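Local coordinates for protein AvrRxo1-ORF1 (Xanthomonas oryzae pv. oryzicola, PDB 4Z8T) that is a type III effector with a polynucleotide kinase domain, probably a kinase, and binds its partner AvrRxo1-ORF2, at residues P87-A90 with A91-K95; A255-G259 with G260-V264; Y164-D167 with S168-L172; D61-Q64 with P65-F68; P206-P209 with Y210-S214. All coordinates share one frame; numbering follows the deposited sequence.

Contact 1 (P87-A90 with A91-K95)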
loop_
_atom_site.group_PDB
_atom_site.type_symbol
_atom_site.label_atom_id
_atom_site.label_comp_id
_atom_site.label_asym_id
_atom_site.label_seq_id
_atom_site.Cartn_x
_atom_site.Cartn_y
_atom_site.Cartn_z
ATOM N N PRO A 87 -9.189 15.286 -29.208
ATOM C CA PRO A 87 -9.237 16.513 -30.023
ATOM C C PRO A 87 -10.558 16.780 -30.751
ATOM O O PRO A 87 -10.961 17.946 -30.838
ATOM C CB PRO A 87 -8.117 16.306 -31.055
ATOM C CG PRO A 87 -7.179 15.347 -30.419
ATOM C CD PRO A 87 -8.028 14.439 -29.549
ATOM N N VAL A 88 -11.212 15.755 -31.299
ATOM C CA VAL A 88 -12.464 16.003 -32.016
ATOM C C VAL A 88 -13.552 16.504 -31.066
ATOM O O VAL A 88 -14.353 17.363 -31.424
ATOM C CB VAL A 88 -12.906 14.781 -32.876
ATOM C CG1 VAL A 88 -13.575 13.680 -32.031
ATOM C CG2 VAL A 88 -13.817 15.214 -34.012
ATOM N N LEU A 89 -13.546 15.996 -29.837
ATOM C CA LEU A 89 -14.560 16.373 -28.870
ATOM C C LEU A 89 -14.218 17.747 -28.304
ATOM O O LEU A 89 -15.114 18.561 -28.056
ATOM C CB LEU A 89 -14.672 15.324 -27.773
ATOM C CG LEU A 89 -15.636 15.676 -26.647
ATOM C CD1 LEU A 89 -17.040 15.878 -27.202
ATOM C CD2 LEU A 89 -15.606 14.558 -25.604
ATOM N N ALA A 90 -12.921 18.006 -28.129
ATOM C CA ALA A 90 -12.481 19.326 -27.678
ATOM C C ALA A 90 -12.980 20.408 -28.618
ATOM O O ALA A 90 -13.433 21.466 -28.166
ATOM C CB ALA A 90 -10.975 19.388 -27.562
ATOM N N ALA A 91 -12.900 20.147 -29.922
ATOM C CA ALA A 91 -13.364 21.102 -30.918
ATOM C C ALA A 91 -14.862 21.345 -30.785
ATOM O O ALA A 91 -15.348 22.470 -30.955
ATOM C CB ALA A 91 -13.028 20.586 -32.325
ATOM N N ALA A 92 -15.608 20.279 -30.515
ATOM C CA ALA A 92 -17.046 20.391 -30.346
ATOM C C ALA A 92 -17.428 21.135 -29.069
ATOM O O ALA A 92 -18.301 22.004 -29.088
ATOM C CB ALA A 92 -17.679 19.008 -30.365
ATOM N N LEU A 93 -16.801 20.774 -27.956
ATOM C CA LEU A 93 -17.118 21.402 -26.675
ATOM C C LEU A 93 -16.789 22.889 -26.689
ATOM O O LEU A 93 -17.401 23.675 -25.963
ATOM C CB LEU A 93 -16.365 20.712 -25.543
ATOM C CG LEU A 93 -16.850 19.301 -25.200
ATOM C CD1 LEU A 93 -15.860 18.581 -24.279
ATOM C CD2 LEU A 93 -18.241 19.355 -24.571
ATOM N N LYS A 94 -15.828 23.280 -27.509
ATOM C CA LYS A 94 -15.505 24.698 -27.628
ATOM C C LYS A 94 -16.727 25.466 -28.128
ATOM O O LYS A 94 -17.010 26.575 -27.664
ATOM C CB LYS A 94 -14.319 24.893 -28.567
ATOM C CG LYS A 94 -13.657 26.251 -28.468
ATOM C CD LYS A 94 -12.532 26.359 -29.480
ATOM C CE LYS A 94 -11.804 27.686 -29.350
ATOM N NZ LYS A 94 -10.730 27.804 -30.370
ATOM N N LYS A 95 -17.477 24.855 -29.039
ATOM C CA LYS A 95 -18.627 25.513 -29.664
ATOM C C LYS A 95 -19.814 25.682 -28.717
ATOM O O LYS A 95 -20.689 26.511 -28.955
ATOM C CB LYS A 95 -19.050 24.753 -30.926
ATOM C CG LYS A 95 -17.986 24.762 -32.010
ATOM C CD LYS A 95 -18.397 23.902 -33.208
ATOM C CE LYS A 95 -17.263 23.808 -34.227
ATOM N NZ LYS A 95 -17.389 22.650 -35.175
#
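The flat groups between Leu89 and Leu93 are peptide units, and the carbonyl of Leu89 is the one met most directly. Leu93 N lies nearly in line with the C=O bond of Leu89, with N to Leu89 O at 2.8 Å and an N-H...O angle of 169°. The side chain of Leu93 also presses on the same oxygen, its CG 3.4 Å from Leu89 O. The carbonyls of Pro87 and Ala90 are approached differently, each donor lying tilted by about 30° from the carbonyl plane. Ala91 N reaches Pro87 O at 3.1 Å, and Lys94 N reaches Ala90 O at the same 3.1 Å; between them, the bond from Ala92 N to Val88 O is weak. This is the i to i+4 bonding of an alpha helix, 87-95, which follows helix 78-85, the helix that leads out of a probable P-loop. Leu89 and Leu93 meet one turn apart, Leu89 CG lying 3.8 Å from Leu93 CD1. Their first torsions differ: CG of Leu89 is anti to its backbone N (chi1 176°), whereas that of Leu93 lies beside its own N, and the two branched ends meet at a slant. Leu93 and Ala92 rest on Leu54 of helix 34-60. The methyl of Ala92 also touches Ser57, whose OG is hydrogen-bonded to Lys95 NZ.

Contact 2 (A255-G259 with G260-V264)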
loop_
_atom_site.group_PDB
_atom_site.type_symbol
_atom_site.label_atom_id
_atom_site.label_comp_id
_atom_site.label_asym_id
_atom_site.label_seq_id
_atom_site.Cartn_x
_atom_site.Cartn_y
_atom_site.Cartn_z
ATOM N N ALA A 255 -2.913 2.207 -19.696
ATOM C CA ALA A 255 -3.283 1.016 -20.475
ATOM C C ALA A 255 -4.242 1.452 -21.568
ATOM O O ALA A 255 -4.879 2.493 -21.456
ATOM C CB ALA A 255 -3.935 -0.055 -19.579
ATOM N N SER A 256 -4.378 0.647 -22.613
ATOM C CA SER A 256 -5.234 1.042 -23.723
ATOM C C SER A 256 -5.711 -0.133 -24.547
ATOM O O SER A 256 -5.026 -1.153 -24.656
ATOM C CB SER A 256 -4.511 2.047 -24.639
ATOM O OG SER A 256 -3.339 1.481 -25.222
ATOM N N VAL A 257 -6.889 0.008 -25.136
ATOM C CA VAL A 257 -7.325 -0.958 -26.138
ATOM C C VAL A 257 -7.769 -0.132 -27.330
ATOM O O VAL A 257 -8.819 0.500 -27.290
ATOM C CB VAL A 257 -8.477 -1.839 -25.642
ATOM C CG1 VAL A 257 -8.720 -2.975 -26.655
ATOM C CG2 VAL A 257 -8.185 -2.426 -24.252
ATOM N N ILE A 258 -6.951 -0.146 -28.375
ATOM C CA ILE A 258 -7.145 0.717 -29.537
ATOM C C ILE A 258 -7.039 -0.120 -30.808
ATOM O O ILE A 258 -5.998 -0.735 -31.069
ATOM C CB ILE A 258 -6.078 1.823 -29.555
ATOM C CG1 ILE A 258 -6.235 2.732 -28.333
ATOM C CG2 ILE A 258 -6.207 2.704 -30.817
ATOM C CD1 ILE A 258 -5.083 3.699 -28.161
ATOM N N GLY A 259 -8.107 -0.128 -31.598
ATOM C CA GLY A 259 -8.165 -0.960 -32.791
ATOM C C GLY A 259 -8.027 -2.417 -32.406
ATOM O O GLY A 259 -7.476 -3.224 -33.160
ATOM N N GLY A 260 -8.512 -2.741 -31.212
ATOM C CA GLY A 260 -8.494 -4.107 -30.716
ATOM C C GLY A 260 -7.188 -4.511 -30.058
ATOM O O GLY A 260 -7.079 -5.604 -29.499
ATOM N N GLU A 261 -6.191 -3.641 -30.117
ATOM C CA GLU A 261 -4.880 -3.977 -29.589
ATOM C C GLU A 261 -4.753 -3.510 -28.141
ATOM O O GLU A 261 -4.947 -2.327 -27.855
ATOM C CB GLU A 261 -3.796 -3.340 -30.460
ATOM C CG GLU A 261 -2.377 -3.690 -30.058
ATOM C CD GLU A 261 -1.440 -3.839 -31.252
ATOM O OE1 GLU A 261 -1.891 -4.273 -32.335
ATOM O OE2 GLU A 261 -0.242 -3.515 -31.102
ATOM N N PHE A 262 -4.437 -4.440 -27.238
ATOM C CA PHE A 262 -4.266 -4.127 -25.813
ATOM C C PHE A 262 -2.797 -3.943 -25.445
ATOM O O PHE A 262 -1.960 -4.796 -25.742
ATOM C CB PHE A 262 -4.883 -5.234 -24.955
ATOM C CG PHE A 262 -4.621 -5.080 -23.481
ATOM C CD1 PHE A 262 -5.131 -3.991 -22.772
ATOM C CD2 PHE A 262 -3.884 -6.026 -22.796
ATOM C CE1 PHE A 262 -4.908 -3.857 -21.414
ATOM C CE2 PHE A 262 -3.643 -5.884 -21.435
ATOM C CZ PHE A 262 -4.156 -4.814 -20.744
ATOM N N SER A 263 -2.479 -2.813 -24.815
ATOM C CA SER A 263 -1.123 -2.505 -24.412
ATOM C C SER A 263 -1.139 -1.952 -23.006
ATOM O O SER A 263 -2.124 -1.377 -22.572
ATOM C CB SER A 263 -0.543 -1.427 -25.328
ATOM O OG SER A 263 -0.457 -1.907 -26.653
ATOM N N VAL A 264 -0.043 -2.124 -22.290
ATOM C CA VAL A 264 0.075 -1.524 -20.967
ATOM C C VAL A 264 1.250 -0.581 -20.990
ATOM O O VAL A 264 2.395 -1.004 -20.869
ATOM C CB VAL A 264 0.269 -2.589 -19.877
ATOM C CG1 VAL A 264 0.391 -1.920 -18.490
ATOM C CG2 VAL A 264 -0.901 -3.552 -19.883
HETATM O O HOH W 1 -3.165 -0.280 -27.204
#
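Phe262 lies alongside the neighbouring strand, near Val257 and Ala255. Its CB and CG both lie 4.1 Å from Ser256 O, and CD1 comes closer, 3.4 Å from that oxygen. CD1 also meets the CG2 methyl of Val257, 3.7 Å away, before CE1 passes Ala255 CB at 4.3 Å. With CG anti to the backbone N (chi1 173°), the ring is carried onto the face it shares with Val257. There Ile228 and Ile232 of helix 224-233 pack against it, and His13 of the AvrRxo1-ORF2 chain meets it edge-to-face. On the other face, a water donates to Ser256 OG at 2.7 Å and to Glu261 O at 2.8 Å, with a weak bond to Ser263 OG besides; Ser256 OG is also hydrogen-bonded to Glu265. The backbone bonds Ser256 N to Ser263 O and Ser263 N to Ser256 O are both 3.0 Å. At the turn, Glu261 N bonds to Ile258 O from well above the carbonyl plane, 69° out of it, while Ile258 N bonds back to Glu261 O. Gly259 and Gly260 both have positive phi, which suits glycine. The whole is a two-residue beta hairpin closed by a type I' turn, at an edge of this chain's mixed sheet.

Contact 3 (Y164-D167 with S168-L172)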
loop_
_atom_site.group_PDB
_atom_site.type_symbol
_atom_site.label_atom_id
_atom_site.label_comp_id
_atom_site.label_asym_id
_atom_site.label_seq_id
_atom_site.Cartn_x
_atom_site.Cartn_y
_atom_site.Cartn_z
ATOM N N TYR A 164 -23.018 -2.592 -13.726
ATOM C CA TYR A 164 -24.350 -2.398 -14.300
ATOM C C TYR A 164 -24.437 -1.128 -15.134
ATOM O O TYR A 164 -25.131 -1.097 -16.150
ATOM C CB TYR A 164 -25.466 -2.450 -13.245
ATOM C CG TYR A 164 -25.612 -1.231 -12.361
ATOM C CD1 TYR A 164 -24.924 -1.135 -11.163
ATOM C CD2 TYR A 164 -26.480 -0.199 -12.699
ATOM C CE1 TYR A 164 -25.070 -0.038 -10.346
ATOM C CE2 TYR A 164 -26.625 0.906 -11.881
ATOM C CZ TYR A 164 -25.918 0.974 -10.706
ATOM O OH TYR A 164 -26.049 2.064 -9.874
ATOM N N GLU A 165 -23.707 -0.096 -14.727
ATOM C CA GLU A 165 -23.740 1.166 -15.451
ATOM C C GLU A 165 -23.013 1.022 -16.786
ATOM O O GLU A 165 -23.510 1.446 -17.833
ATOM C CB GLU A 165 -23.100 2.275 -14.606
ATOM C CG GLU A 165 -23.717 2.442 -13.226
ATOM C CD GLU A 165 -23.047 3.531 -12.398
ATOM O OE1 GLU A 165 -21.826 3.442 -12.154
ATOM O OE2 GLU A 165 -23.748 4.476 -11.971
ATOM N N ILE A 166 -21.819 0.440 -16.725
ATOM C CA ILE A 166 -21.025 0.170 -17.911
ATOM C C ILE A 166 -21.800 -0.710 -18.907
ATOM O O ILE A 166 -21.858 -0.397 -20.102
ATOM C CB ILE A 166 -19.675 -0.468 -17.521
ATOM C CG1 ILE A 166 -18.812 0.564 -16.788
ATOM C CG2 ILE A 166 -18.946 -1.002 -18.739
ATOM C CD1 ILE A 166 -18.389 1.723 -17.664
ATOM N N ASP A 167 -22.423 -1.779 -18.409
ATOM C CA ASP A 167 -23.221 -2.662 -19.260
ATOM C C ASP A 167 -24.359 -1.910 -19.941
ATOM O O ASP A 167 -24.652 -2.137 -21.115
ATOM C CB ASP A 167 -23.821 -3.814 -18.435
ATOM C CG ASP A 167 -22.796 -4.853 -18.026
ATOM O OD1 ASP A 167 -21.680 -4.859 -18.582
ATOM O OD2 ASP A 167 -23.124 -5.692 -17.152
ATOM N N SER A 168 -25.003 -1.029 -19.187
ATOM C CA SER A 168 -26.131 -0.270 -19.699
ATOM C C SER A 168 -25.709 0.643 -20.837
ATOM O O SER A 168 -26.403 0.719 -21.844
ATOM C CB SER A 168 -26.826 0.527 -18.586
ATOM O OG SER A 168 -26.087 1.688 -18.232
ATOM N N TYR A 169 -24.565 1.313 -20.704
ATOM C CA TYR A 169 -24.124 2.199 -21.781
ATOM C C TYR A 169 -23.611 1.441 -23.003
ATOM O O TYR A 169 -23.798 1.893 -24.135
ATOM C CB TYR A 169 -23.136 3.278 -21.281
ATOM C CG TYR A 169 -23.877 4.371 -20.551
ATOM C CD1 TYR A 169 -24.688 5.262 -21.244
ATOM C CD2 TYR A 169 -23.818 4.480 -19.168
ATOM C CE1 TYR A 169 -25.399 6.245 -20.582
ATOM C CE2 TYR A 169 -24.528 5.458 -18.500
ATOM C CZ TYR A 169 -25.304 6.339 -19.211
ATOM O OH TYR A 169 -26.013 7.307 -18.546
ATOM N N ILE A 170 -22.985 0.286 -22.778
ATOM C CA ILE A 170 -22.572 -0.575 -23.882
ATOM C C ILE A 170 -23.820 -1.036 -24.635
ATOM O O ILE A 170 -23.866 -1.006 -25.863
ATOM C CB ILE A 170 -21.741 -1.788 -23.394
ATOM C CG1 ILE A 170 -20.329 -1.335 -22.999
ATOM C CG2 ILE A 170 -21.657 -2.854 -24.474
ATOM C CD1 ILE A 170 -19.475 -2.422 -22.337
ATOM N N GLN A 171 -24.837 -1.448 -23.887
ATOM C CA GLN A 171 -26.096 -1.864 -24.503
ATOM C C GLN A 171 -26.733 -0.716 -25.282
ATOM O O GLN A 171 -27.192 -0.907 -26.403
ATOM C CB GLN A 171 -27.057 -2.394 -23.448
ATOM C CG GLN A 171 -28.318 -3.004 -24.028
ATOM C CD GLN A 171 -29.167 -3.663 -22.963
ATOM O OE1 GLN A 171 -29.241 -3.183 -21.827
ATOM N NE2 GLN A 171 -29.807 -4.773 -23.317
ATOM N N LEU A 172 -26.741 0.484 -24.706
ATOM C CA LEU A 172 -27.279 1.639 -25.412
ATOM C C LEU A 172 -26.527 1.876 -26.714
ATOM O O LEU A 172 -27.138 2.122 -27.749
ATOM C CB LEU A 172 -27.208 2.891 -24.529
ATOM C CG LEU A 172 -27.946 4.133 -25.037
ATOM C CD1 LEU A 172 -28.532 4.907 -23.859
ATOM C CD2 LEU A 172 -27.039 5.031 -25.844
#
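Glu165 O is gripped by two donors from the next turn, Ser168 OG and Tyr169 N. The hydroxyl bond is the shorter, 2.6 Å from Ser168 OG to Glu165 O, and it comes in at 124° to the C=O bond. Ser168 can make it because OG sits between its own N and carbonyl carbon (chi1 77°), turned back towards the preceding turn. The backbone bond, Tyr169 N to Glu165 O at 3.1 Å, reaches the oxygen at a wider angle, 157°. Tyr169 CD2 lies 3.3 Å from the same Glu165 O. A serine hydroxyl returning to a carbonyl three residues back is a common feature of alpha helices, here helix 163-176. The regular bonds continue from Ile170 N to Ile166 O, 3.0 Å, and from Gln171 N to Asp167 O, 2.9 Å. Along the apolar flank, Ile166 CG2 touches Ile170 CD1 at 3.9 Å; Val227 of helix 224-233 packs on Ile166, and Arg230 on Ile170. The polar ends look elsewhere: Tyr164 OH bonds to Asp56 of the AvrRxo1-ORF2 chain and Asp167 OD1 to Tyr226, while Tyr169 OH bonds to Glu138 and Lys158.

Contact 4 (D61-Q64 with P65-F68)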
loop_
_atom_site.group_PDB
_atom_site.type_symbol
_atom_site.label_atom_id
_atom_site.label_comp_id
_atom_site.label_asym_id
_atom_site.label_seq_id
_atom_site.Cartn_x
_atom_site.Cartn_y
_atom_site.Cartn_z
ATOM N N ASP A 61 -16.746 16.848 -38.504
ATOM C CA ASP A 61 -15.327 16.531 -38.395
ATOM C C ASP A 61 -15.071 15.049 -38.667
ATOM O O ASP A 61 -13.992 14.538 -38.386
ATOM C CB ASP A 61 -14.777 16.939 -37.017
ATOM C CG ASP A 61 -14.525 18.433 -36.900
ATOM O OD1 ASP A 61 -14.377 19.114 -37.939
ATOM O OD2 ASP A 61 -14.459 18.935 -35.754
ATOM N N GLY A 62 -16.075 14.368 -39.220
ATOM C CA GLY A 62 -15.903 13.013 -39.725
ATOM C C GLY A 62 -16.057 11.879 -38.731
ATOM O O GLY A 62 -15.705 10.731 -39.024
ATOM N N CYS A 63 -16.592 12.195 -37.560
ATOM C CA CYS A 63 -16.761 11.212 -36.497
ATOM C C CYS A 63 -18.010 10.368 -36.761
ATOM O O CYS A 63 -19.116 10.899 -36.909
ATOM C CB CYS A 63 -16.880 11.951 -35.156
ATOM S SG CYS A 63 -16.769 10.904 -33.696
ATOM N N GLN A 64 -17.842 9.051 -36.822
ATOM C CA GLN A 64 -18.997 8.168 -36.930
ATOM C C GLN A 64 -19.814 8.246 -35.640
ATOM O O GLN A 64 -19.310 8.751 -34.632
ATOM C CB GLN A 64 -18.548 6.728 -37.208
ATOM C CG GLN A 64 -17.776 6.054 -36.087
ATOM C CD GLN A 64 -17.131 4.754 -36.543
ATOM O OE1 GLN A 64 -17.749 3.958 -37.251
ATOM N NE2 GLN A 64 -15.879 4.540 -36.147
ATOM N N PRO A 65 -21.068 7.753 -35.656
ATOM C CA PRO A 65 -21.869 7.903 -34.437
ATOM C C PRO A 65 -21.198 7.217 -33.257
ATOM O O PRO A 65 -20.826 6.038 -33.338
ATOM C CB PRO A 65 -23.192 7.218 -34.798
ATOM C CG PRO A 65 -23.304 7.460 -36.269
ATOM C CD PRO A 65 -21.894 7.317 -36.799
ATOM N N THR A 66 -21.002 7.985 -32.186
ATOM C CA THR A 66 -20.125 7.586 -31.094
ATOM C C THR A 66 -20.752 8.011 -29.778
ATOM O O THR A 66 -21.398 9.063 -29.692
ATOM C CB THR A 66 -18.736 8.273 -31.247
ATOM O OG1 THR A 66 -18.079 7.770 -32.423
ATOM C CG2 THR A 66 -17.828 7.994 -30.052
ATOM N N LEU A 67 -20.591 7.165 -28.768
ATOM C CA LEU A 67 -20.870 7.533 -27.381
ATOM C C LEU A 67 -19.513 7.785 -26.744
ATOM O O LEU A 67 -18.735 6.855 -26.539
ATOM C CB LEU A 67 -21.603 6.386 -26.663
ATOM C CG LEU A 67 -22.195 6.582 -25.259
ATOM C CD1 LEU A 67 -23.198 5.459 -24.951
ATOM C CD2 LEU A 67 -21.124 6.598 -24.206
ATOM N N PHE A 68 -19.205 9.047 -26.454
ATOM C CA PHE A 68 -17.966 9.368 -25.752
ATOM C C PHE A 68 -18.242 9.249 -24.264
ATOM O O PHE A 68 -19.096 9.965 -23.725
ATOM C CB PHE A 68 -17.527 10.808 -26.050
ATOM C CG PHE A 68 -17.027 11.010 -27.446
ATOM C CD1 PHE A 68 -17.906 11.362 -28.464
ATOM C CD2 PHE A 68 -15.687 10.836 -27.748
ATOM C CE1 PHE A 68 -17.448 11.556 -29.762
ATOM C CE2 PHE A 68 -15.225 11.019 -29.040
ATOM C CZ PHE A 68 -16.109 11.378 -30.052
#
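A Schellman motif ends helix 34-60, and from it Cys63 and Gln64, touching Thr66 and Phe68, lead the chain into strand 66-71. Gly62, with positive phi, is the C-prime residue of the motif, and Cys63 N returns to Leu58 O in it. Gln64 O then receives the hydroxyl of Thr66, with OG1 to O at 2.7 Å. The bond comes from above the carbonyl plane, 45° out of it. OG1 is in place because it lies beside the backbone N of Thr66 (chi1 -66°), pointing back along the chain. Next to it comes the sulfur: Cys63 SG is 3.6 Å from Thr66 OG1. The same sulfur reaches the rim of the Phe68 ring, 3.7 Å from CZ and 4.0 Å from CE1. It stays near the ring plane, 75° off the normal, which makes this an edge-on sulfur-aromatic contact. One face of that ring is taken by Thr66 CG2, 3.6 Å above the plane and offset toward the rim. The loop thus delivers the chain into strand 66-71, which probably runs into the P-loop as in other P-loop kinases. In the sheet, Thr66 and Phe68 bond through their backbones to Ile154 of strand 154-157, while Leu67 bonds to Lys179 and Glu181 of strand 179-185. Leu58 of helix 34-60 lies against both Cys63 and Phe68.

Contact 5 (P206-P209 with Y210-S214)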
loop_
_atom_site.group_PDB
_atom_site.type_symbol
_atom_site.label_atom_id
_atom_site.label_comp_id
_atom_site.label_asym_id
_atom_site.label_seq_id
_atom_site.Cartn_x
_atom_site.Cartn_y
_atom_site.Cartn_z
ATOM N N PRO A 206 -19.476 20.067 -8.854
ATOM C CA PRO A 206 -20.024 19.622 -7.569
ATOM C C PRO A 206 -18.998 19.554 -6.439
ATOM O O PRO A 206 -17.814 19.277 -6.668
ATOM C CB PRO A 206 -20.577 18.223 -7.879
ATOM C CG PRO A 206 -19.896 17.792 -9.127
ATOM C CD PRO A 206 -19.570 19.036 -9.901
ATOM N N ARG A 207 -19.478 19.806 -5.225
ATOM C CA ARG A 207 -18.669 19.716 -4.010
ATOM C C ARG A 207 -19.273 18.691 -3.058
ATOM O O ARG A 207 -19.935 19.049 -2.090
ATOM C CB ARG A 207 -18.615 21.087 -3.321
ATOM C CG ARG A 207 -17.945 22.170 -4.156
ATOM C CD ARG A 207 -18.282 23.568 -3.647
ATOM N NE ARG A 207 -19.620 23.992 -4.062
ATOM C CZ ARG A 207 -20.634 24.185 -3.225
ATOM N NH1 ARG A 207 -20.472 23.976 -1.927
ATOM N NH2 ARG A 207 -21.816 24.578 -3.686
ATOM N N PRO A 208 -19.058 17.404 -3.333
ATOM C CA PRO A 208 -19.664 16.366 -2.494
ATOM C C PRO A 208 -18.915 16.156 -1.193
ATOM O O PRO A 208 -17.752 16.574 -1.068
ATOM C CB PRO A 208 -19.545 15.105 -3.359
ATOM C CG PRO A 208 -18.383 15.366 -4.250
ATOM C CD PRO A 208 -18.394 16.841 -4.524
ATOM N N PRO A 209 -19.576 15.513 -0.222
ATOM C CA PRO A 209 -18.927 15.162 1.042
ATOM C C PRO A 209 -17.984 13.973 0.868
ATOM O O PRO A 209 -17.998 13.308 -0.189
ATOM C CB PRO A 209 -20.108 14.788 1.943
ATOM C CG PRO A 209 -21.142 14.272 0.999
ATOM C CD PRO A 209 -21.002 15.131 -0.236
ATOM N N TYR A 210 -17.171 13.726 1.892
ATOM C CA TYR A 210 -16.159 12.683 1.845
ATOM C C TYR A 210 -16.646 11.297 1.380
ATOM O O TYR A 210 -15.984 10.679 0.541
ATOM C CB TYR A 210 -15.434 12.567 3.201
ATOM C CG TYR A 210 -14.245 11.630 3.167
ATOM C CD1 TYR A 210 -14.406 10.266 3.344
ATOM C CD2 TYR A 210 -12.963 12.116 2.970
ATOM C CE1 TYR A 210 -13.339 9.405 3.296
ATOM C CE2 TYR A 210 -11.876 11.254 2.930
ATOM C CZ TYR A 210 -12.078 9.905 3.095
ATOM O OH TYR A 210 -11.012 9.033 3.061
ATOM N N PRO A 211 -17.750 10.772 1.953
ATOM C CA PRO A 211 -18.124 9.406 1.571
ATOM C C PRO A 211 -18.372 9.228 0.067
ATOM O O PRO A 211 -18.117 8.147 -0.480
ATOM C CB PRO A 211 -19.425 9.167 2.347
ATOM C CG PRO A 211 -19.316 10.074 3.532
ATOM C CD PRO A 211 -18.659 11.315 2.984
ATOM N N VAL A 212 -18.867 10.266 -0.592
ATOM C CA VAL A 212 -19.088 10.206 -2.034
ATOM C C VAL A 212 -17.770 10.021 -2.783
ATOM O O VAL A 212 -17.666 9.220 -3.714
ATOM C CB VAL A 212 -19.791 11.488 -2.511
ATOM C CG1 VAL A 212 -19.846 11.569 -4.048
ATOM C CG2 VAL A 212 -21.206 11.556 -1.913
ATOM N N VAL A 213 -16.760 10.780 -2.385
ATOM C CA VAL A 213 -15.472 10.728 -3.070
ATOM C C VAL A 213 -14.730 9.422 -2.776
ATOM O O VAL A 213 -14.141 8.802 -3.673
ATOM C CB VAL A 213 -14.622 11.958 -2.691
ATOM C CG1 VAL A 213 -13.325 11.985 -3.502
ATOM C CG2 VAL A 213 -15.432 13.231 -2.942
ATOM N N SER A 214 -14.782 8.967 -1.530
ATOM C CA SER A 214 -14.108 7.718 -1.163
ATOM C C SER A 214 -14.794 6.491 -1.742
ATOM O O SER A 214 -14.141 5.626 -2.331
ATOM C CB SER A 214 -13.978 7.606 0.359
ATOM O OG SER A 214 -13.193 6.471 0.698
#
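Apolar contacts between Pro208, Pro209 and the two valines make up most of this contact. Pro208 CB meets Val212 CG1 at 3.6 Å, and its CG touches Val213 CG2 at 3.9 Å; in both pairs the side chains cross at about a right angle. The other branch of Val212 serves Pro209, with CG2 4.0 Å from Pro209 CD. Val212 can touch both rings because CG1 is anti to its backbone N (chi1 171°), so its two methyls spread one to each proline. Pro209 CB also lies 3.9 Å from Pro211 CD.

Polar contact is slight. Pro209 occupies the N-cap position of helix 210-222, and its carbonyl takes one weak bond from Val212 N, 3.2 Å with an N-H...O angle of 129°. Pro211 N lies nearly as close to Pro209 O, 3.3 Å, but has no hydrogen to give. Proline is well tolerated at the place of Pro211, in the first turn, where an amide would have no i-4 helix carbonyl to reach.

Trp97 of the AvrRxo1-ORF2 chain packs on Pro208 and Pro209. Within the chain, Leu189 of helix 189-198 and Leu326 of helix 322-331 lie against Val213, and Trp322 lies on Tyr210.

Overall arrangement
Along the chain the order is contact 4, 1, 3, 5, then 2; each closes before the next opens, so none nests or crosses. Contact 4 joins helix 34-60 to strand 66-71. Contact 1, on helix 87-95, lies against it, Val88 meeting Asp61 and Phe68. Contact 3, on helix 163-176, reaches contact 4 where Leu172 packs on Leu67. Contact 5 starts helix 210-222 on the opposite side of the chain's centre from contacts 1 and 4, its centre about 32 Å from that of contact 4. Contact 2 closes the hairpin on the sheet that contact 4 enters. Contacts 2, 3 and 5 all meet AvrRxo1-ORF2.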